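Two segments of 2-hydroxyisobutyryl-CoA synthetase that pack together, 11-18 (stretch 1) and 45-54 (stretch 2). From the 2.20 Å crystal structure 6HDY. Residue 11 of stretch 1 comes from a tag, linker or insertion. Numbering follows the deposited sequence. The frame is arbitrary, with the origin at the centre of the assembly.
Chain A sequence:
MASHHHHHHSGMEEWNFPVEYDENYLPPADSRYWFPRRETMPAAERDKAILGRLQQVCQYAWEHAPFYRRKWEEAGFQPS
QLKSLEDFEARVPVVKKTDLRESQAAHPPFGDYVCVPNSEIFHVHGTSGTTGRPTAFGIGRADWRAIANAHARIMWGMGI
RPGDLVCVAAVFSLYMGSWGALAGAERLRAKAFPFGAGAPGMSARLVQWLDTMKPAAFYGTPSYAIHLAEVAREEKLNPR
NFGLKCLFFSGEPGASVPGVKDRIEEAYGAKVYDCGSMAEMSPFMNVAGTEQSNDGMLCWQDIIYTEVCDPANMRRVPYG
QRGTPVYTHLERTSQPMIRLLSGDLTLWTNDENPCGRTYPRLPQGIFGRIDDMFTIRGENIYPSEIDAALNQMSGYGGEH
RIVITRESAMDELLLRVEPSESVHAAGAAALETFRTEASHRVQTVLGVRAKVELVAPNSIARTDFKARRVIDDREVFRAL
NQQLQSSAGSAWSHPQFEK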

ATOM      1  N   GLY A  11     -10.422 -11.556  35.758  1.00 76.73           N
ATOM      2  CA  GLY A  11     -11.030 -12.440  34.763  1.00 75.59           C
ATOM      3  C   GLY A  11     -10.944 -11.883  33.349  1.00 73.76           C
ATOM      4  O   GLY A  11     -11.623 -12.372  32.441  1.00 73.75           O
ATOM      5  N   MET A  12     -10.106 -10.844  33.162  1.00 64.40           N
ATOM      6  CA  MET A  12      -9.880 -10.172  31.885  1.00 60.10           C
ATOM      7  C   MET A  12      -9.192 -11.122  30.904  1.00 63.17           C
ATOM      8  O   MET A  12      -8.144 -11.696  31.226  1.00 64.00           O
ATOM      9  CB  MET A  12      -9.062  -8.897  32.093  1.00 59.97           C
ATOM     10  CG  MET A  12      -9.837  -7.822  32.810  1.00 62.52           C
ATOM     11  SD  MET A  12      -8.820  -6.446  33.370  1.00 64.34           S
ATOM     12  CE  MET A  12      -8.777  -5.457  31.906  1.00 57.34           C
ATOM     13  N   GLU A  13      -9.831 -11.332  29.734  1.00 56.94           N
ATOM     14  CA  GLU A  13      -9.366 -12.256  28.700  1.00 55.93           C
ATOM     15  C   GLU A  13      -7.991 -11.868  28.215  1.00 58.14           C
ATOM     16  O   GLU A  13      -7.782 -10.727  27.830  1.00 54.99           O
ATOM     17  CB  GLU A  13     -10.339 -12.321  27.505  1.00 55.56           C
ATOM     18  CG  GLU A  13     -11.785 -12.666  27.830  1.00 59.86           C
ATOM     19  CD  GLU A  13     -12.704 -11.494  28.127  1.00 70.31           C
ATOM     20  OE1 GLU A  13     -12.202 -10.424  28.540  1.00 52.13           O
ATOM     21  OE2 GLU A  13     -13.934 -11.659  27.967  1.00 63.41           O
ATOM     22  N   GLU A  14      -7.041 -12.817  28.296  1.00 57.73           N
ATOM     23  CA  GLU A  14      -5.647 -12.715  27.862  1.00 57.24           C
ATOM     24  C   GLU A  14      -4.944 -11.455  28.377  1.00 59.40           C
ATOM     25  O   GLU A  14      -4.178 -10.817  27.640  1.00 56.72           O
ATOM     26  CB  GLU A  14      -5.565 -12.857  26.331  1.00 56.75           C
ATOM     27  CG  GLU A  14      -6.277 -14.127  25.905  1.00 66.40           C
ATOM     28  CD  GLU A  14      -6.131 -14.512  24.460  1.00 69.53           C
ATOM     29  OE1 GLU A  14      -5.029 -14.972  24.086  1.00 66.81           O
ATOM     30  OE2 GLU A  14      -7.148 -14.453  23.733  1.00 57.92           O
ATOM     31  N   TRP A  15      -5.198 -11.122  29.666  1.00 55.87           N
ATOM     32  CA  TRP A  15      -4.627  -9.961  30.336  1.00 55.17           C
ATOM     33  C   TRP A  15      -3.217 -10.271  30.799  1.00 58.19           C
ATOM     34  O   TRP A  15      -3.028 -10.905  31.827  1.00 61.11           O
ATOM     35  CB  TRP A  15      -5.526  -9.503  31.493  1.00 55.71           C
ATOM     36  CG  TRP A  15      -5.164  -8.171  32.089  1.00 55.79           C
ATOM     37  CD1 TRP A  15      -4.783  -7.929  33.377  1.00 60.58           C
ATOM     38  CD2 TRP A  15      -5.200  -6.895  31.432  1.00 52.53           C
ATOM     39  NE1 TRP A  15      -4.557  -6.582  33.559  1.00 58.50           N
ATOM     40  CE2 TRP A  15      -4.814  -5.923  32.384  1.00 56.54           C
ATOM     41  CE3 TRP A  15      -5.520  -6.475  30.128  1.00 50.83           C
ATOM     42  CZ2 TRP A  15      -4.745  -4.560  32.075  1.00 53.60           C
ATOM     43  CZ3 TRP A  15      -5.425  -5.129  29.817  1.00 49.74           C
ATOM     44  CH2 TRP A  15      -5.051  -4.185  30.784  1.00 50.72           C
ATOM     45  N   ASN A  16      -2.223  -9.851  30.012  1.00 53.19           N
ATOM     46  CA  ASN A  16      -0.818 -10.100  30.312  1.00 54.89           C
ATOM     47  C   ASN A  16       0.070  -9.057  29.647  1.00 55.03           C
ATOM     48  O   ASN A  16      -0.246  -8.581  28.549  1.00 49.91           O
ATOM     49  CB  ASN A  16      -0.424 -11.511  29.805  1.00 61.57           C
ATOM     50  CG  ASN A  16       0.836 -12.110  30.389  1.00109.68           C
ATOM     51  OD1 ASN A  16       1.150 -11.959  31.579  1.00113.26           O
ATOM     52  ND2 ASN A  16       1.542 -12.891  29.575  1.00106.24           N
ATOM     53  N   PHE A  17       1.195  -8.718  30.313  1.00 52.78           N
ATOM     54  CA  PHE A  17       2.215  -7.845  29.744  1.00 50.11           C
ATOM     55  C   PHE A  17       3.579  -8.530  29.826  1.00 57.06           C
ATOM     56  O   PHE A  17       4.021  -8.841  30.936  1.00 59.20           O
ATOM     57  CB  PHE A  17       2.284  -6.439  30.351  1.00 49.85           C
ATOM     58  CG  PHE A  17       3.195  -5.508  29.561  1.00 48.96           C
ATOM     59  CD1 PHE A  17       4.558  -5.427  29.847  1.00 52.66           C
ATOM     60  CD2 PHE A  17       2.691  -4.732  28.520  1.00 47.00           C
ATOM     61  CE1 PHE A  17       5.394  -4.575  29.121  1.00 52.09           C
ATOM     62  CE2 PHE A  17       3.525  -3.865  27.809  1.00 48.22           C
ATOM     63  CZ  PHE A  17       4.875  -3.805  28.105  1.00 48.12           C
ATOM     64  N   PRO A  18       4.290  -8.714  28.678  1.00 51.91           N
ATOM     65  CA  PRO A  18       3.884  -8.403  27.287  1.00 48.52           C
ATOM     66  C   PRO A  18       2.703  -9.272  26.851  1.00 53.57           C
ATOM     67  O   PRO A  18       2.619 -10.426  27.247  1.00 56.22           O
ATOM     68  CB  PRO A  18       5.147  -8.748  26.464  1.00 50.51           C
ATOM     69  CG  PRO A  18       6.272  -8.774  27.455  1.00 57.87           C
ATOM     70  CD  PRO A  18       5.629  -9.324  28.707  1.00 55.31           C
ATOM     71  N   GLU A  45     -13.415  -1.780  38.404  1.00 64.17           N
ATOM     72  CA  GLU A  45     -12.687  -3.054  38.385  1.00 65.55           C
ATOM     73  C   GLU A  45     -11.595  -2.998  37.302  1.00 66.47           C
ATOM     74  O   GLU A  45     -10.483  -3.495  37.520  1.00 65.82           O
ATOM     75  CB  GLU A  45     -13.651  -4.217  38.074  1.00 68.70           C
ATOM     76  CG  GLU A  45     -14.426  -4.755  39.268  1.00 86.36           C
ATOM     77  CD  GLU A  45     -13.706  -5.822  40.071  1.00112.77           C
ATOM     78  OE1 GLU A  45     -13.848  -5.807  41.315  1.00113.26           O
ATOM     79  OE2 GLU A  45     -13.000  -6.668  39.469  1.00104.78           O
ATOM     80  N   ARG A  46     -11.924  -2.393  36.139  1.00 60.52           N
ATOM     81  CA  ARG A  46     -11.006  -2.249  35.008  1.00 58.16           C
ATOM     82  C   ARG A  46      -9.920  -1.234  35.337  1.00 61.75           C
ATOM     83  O   ARG A  46      -8.755  -1.489  35.037  1.00 61.07           O
ATOM     84  CB  ARG A  46     -11.746  -1.834  33.729  1.00 54.91           C
ATOM     85  CG  ARG A  46     -10.905  -2.060  32.470  1.00 50.22           C
ATOM     86  CD  ARG A  46     -11.437  -1.308  31.280  1.00 46.78           C
ATOM     87  NE  ARG A  46     -12.639  -1.934  30.732  1.00 52.47           N
ATOM     88  CZ  ARG A  46     -13.871  -1.466  30.897  1.00 62.74           C
ATOM     89  NH1 ARG A  46     -14.077  -0.356  31.593  1.00 55.65           N
ATOM     90  NH2 ARG A  46     -14.902  -2.085  30.344  1.00 45.48           N
ATOM     91  N   ASP A  47     -10.301  -0.102  35.981  1.00 58.09           N
ATOM     92  CA  ASP A  47      -9.379   0.955  36.406  1.00 56.53           C
ATOM     93  C   ASP A  47      -8.336   0.450  37.402  1.00 61.14           C
ATOM     94  O   ASP A  47      -7.224   0.986  37.436  1.00 60.80           O
ATOM     95  CB  ASP A  47     -10.138   2.160  36.969  1.00 57.75           C
ATOM     96  CG  ASP A  47     -10.708   3.123  35.941  1.00 60.06           C
ATOM     97  OD1 ASP A  47     -10.567   2.853  34.722  1.00 56.19           O
ATOM     98  OD2 ASP A  47     -11.305   4.149  36.357  1.00 69.58           O
ATOM     99  N   LYS A  48      -8.679  -0.602  38.178  1.00 58.36           N
ATOM    100  CA  LYS A  48      -7.752  -1.218  39.124  1.00 60.09           C
ATOM    101  C   LYS A  48      -6.648  -1.958  38.359  1.00 63.67           C
ATOM    102  O   LYS A  48      -5.460  -1.812  38.669  1.00 64.09           O
ATOM    103  CB  LYS A  48      -8.483  -2.184  40.070  1.00 65.24           C
ATOM    104  CG  LYS A  48      -9.242  -1.460  41.187  1.00 87.16           C
ATOM    105  CD  LYS A  48      -9.409  -2.298  42.461  1.00 99.93           C
ATOM    106  CE  LYS A  48     -10.125  -1.520  43.550  1.00107.88           C
ATOM    107  NZ  LYS A  48      -9.799  -2.025  44.912  1.00115.96           N
ATOM    108  N   ALA A  49      -7.056  -2.757  37.360  1.00 58.34           N
ATOM    109  CA  ALA A  49      -6.166  -3.550  36.536  1.00 57.11           C
ATOM    110  C   ALA A  49      -5.355  -2.650  35.598  1.00 56.81           C
ATOM    111  O   ALA A  49      -4.183  -2.930  35.390  1.00 56.16           O
ATOM    112  CB  ALA A  49      -6.961  -4.581  35.756  1.00 57.71           C
ATOM    113  N   ILE A  50      -5.952  -1.535  35.107  1.00 51.27           N
ATOM    114  CA  ILE A  50      -5.273  -0.542  34.246  1.00 47.93           C
ATOM    115  C   ILE A  50      -4.087   0.050  35.004  1.00 51.34           C
ATOM    116  O   ILE A  50      -2.990   0.084  34.462  1.00 50.93           O
ATOM    117  CB  ILE A  50      -6.249   0.539  33.702  1.00 48.35           C
ATOM    118  CG1 ILE A  50      -7.144  -0.054  32.605  1.00 46.72           C
ATOM    119  CG2 ILE A  50      -5.496   1.790  33.190  1.00 46.92           C
ATOM    120  CD1 ILE A  50      -8.454   0.652  32.415  1.00 47.69           C
ATOM    121  N   LEU A  51      -4.299   0.433  36.276  1.00 49.57           N
ATOM    122  CA  LEU A  51      -3.267   0.974  37.165  1.00 50.81           C
ATOM    123  C   LEU A  51      -2.161  -0.064  37.364  1.00 58.17           C
ATOM    124  O   LEU A  51      -0.983   0.300  37.360  1.00 57.92           O
ATOM    125  CB  LEU A  51      -3.885   1.401  38.517  1.00 52.43           C
ATOM    126  CG  LEU A  51      -2.924   1.696  39.696  1.00 58.47           C
ATOM    127  CD1 LEU A  51      -2.008   2.896  39.392  1.00 57.36           C
ATOM    128  CD2 LEU A  51      -3.692   1.880  41.007  1.00 58.55           C
ATOM    129  N   GLY A  52      -2.560  -1.334  37.522  1.00 56.42           N
ATOM    130  CA  GLY A  52      -1.654  -2.469  37.662  1.00 57.37           C
ATOM    131  C   GLY A  52      -0.764  -2.604  36.442  1.00 56.60           C
ATOM    132  O   GLY A  52       0.458  -2.725  36.565  1.00 55.38           O
ATOM    133  N   ARG A  53      -1.376  -2.514  35.252  1.00 51.32           N
ATOM    134  CA  ARG A  53      -0.671  -2.577  33.968  1.00 49.18           C
ATOM    135  C   ARG A  53       0.258  -1.369  33.788  1.00 52.20           C
ATOM    136  O   ARG A  53       1.370  -1.514  33.285  1.00 51.97           O
ATOM    137  CB  ARG A  53      -1.680  -2.638  32.800  1.00 45.67           C
ATOM    138  CG  ARG A  53      -1.015  -2.673  31.399  1.00 47.33           C
ATOM    139  CD  ARG A  53      -0.001  -3.805  31.191  1.00 41.69           C
ATOM    140  NE  ARG A  53      -0.556  -5.111  31.549  1.00 40.90           N
ATOM    141  CZ  ARG A  53      -1.348  -5.822  30.756  1.00 58.22           C
ATOM    142  NH1 ARG A  53      -1.640  -5.389  29.531  1.00 42.13           N
ATOM    143  NH2 ARG A  53      -1.835  -6.980  31.168  1.00 49.38           N
ATOM    144  N   LEU A  54      -0.235  -0.185  34.176  1.00 48.79           N
ATOM    145  CA  LEU A  54       0.444   1.109  34.115  1.00 47.74           C
ATOM    146  C   LEU A  54       1.764   1.022  34.863  1.00 51.25           C
ATOM    147  O   LEU A  54       2.775   1.511  34.369  1.00 51.22           O
ATOM    148  CB  LEU A  54      -0.480   2.180  34.738  1.00 47.32           C
ATOM    149  CG  LEU A  54      -0.940   3.386  33.902  1.00 48.82           C
ATOM    150  CD1 LEU A  54      -0.824   3.188  32.401  1.00 46.13           C
ATOM    151  CD2 LEU A  54      -2.323   3.855  34.310  1.00 47.01           C
TER
HETATM  152  O   HOH W   1      -2.744  -5.835  35.720  1.00 57.12           O
HETATM  153  O   HOH W   2      -2.914  -7.470  28.191  1.00 40.39           O

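A non-helical segment packs against one side of a helix through an arginine–tryptophan stack, a small apolar patch and two bridging waters, with no direct hydrogen bond between the stretches and 385 Å² buried in all. Arg53 is the centrepiece, losing more surface to the contact than any other residue. Its CA-to-CB bond points toward stretch 1, and p rotamers at chi2 and chi3 fold the chain so that the guanidinium lies flat on Trp15, centres 3.8 Å apart and planes at 23°. Arg53 CZ sits 3.8 Å from the centroid of the indole six-membered ring, nearly on its normal, so the cation meets the electron-rich face. The opposite face of the guanidinium is covered by Phe17, whose CB is 3.4 Å from Arg53 NE, and by the backbone of Asn16. Arg53 NH2 and Asn16 N are 3.1 Å apart, but both are donors and cannot bond to each other; water 2 instead accepts from Asn16 N (3.1 Å) and from Arg53 NH1 (2.8 Å).

Trp15 starts sideways, and its t rotamer at chi1 brings the indole up to the helix. Its edge faces the backbone, CZ2 lying 3.7 Å from Ala49 O. Water 1 accepts from Trp15 NE1 (2.9 Å) and donates to Ala49 O (3.3 Å), a carbonyl that also receives the helical bond from Arg53 N (2.8 Å). The short side chain of Ala49 lets stretch 1 come close: Ala49 CB lies 3.6 Å from Met12 SD and 3.8 Å from Trp15 NE1. Buried, flexible Met12 points toward the helix and also reaches Arg46, with its CE 4.0 Å from the aliphatic Arg46 CG, while the Arg46 guanidinium is hydrogen-bonded elsewhere in the structure. A type II turn from Met12 to Trp15 carries Glu13 and Glu14 clear of the helix.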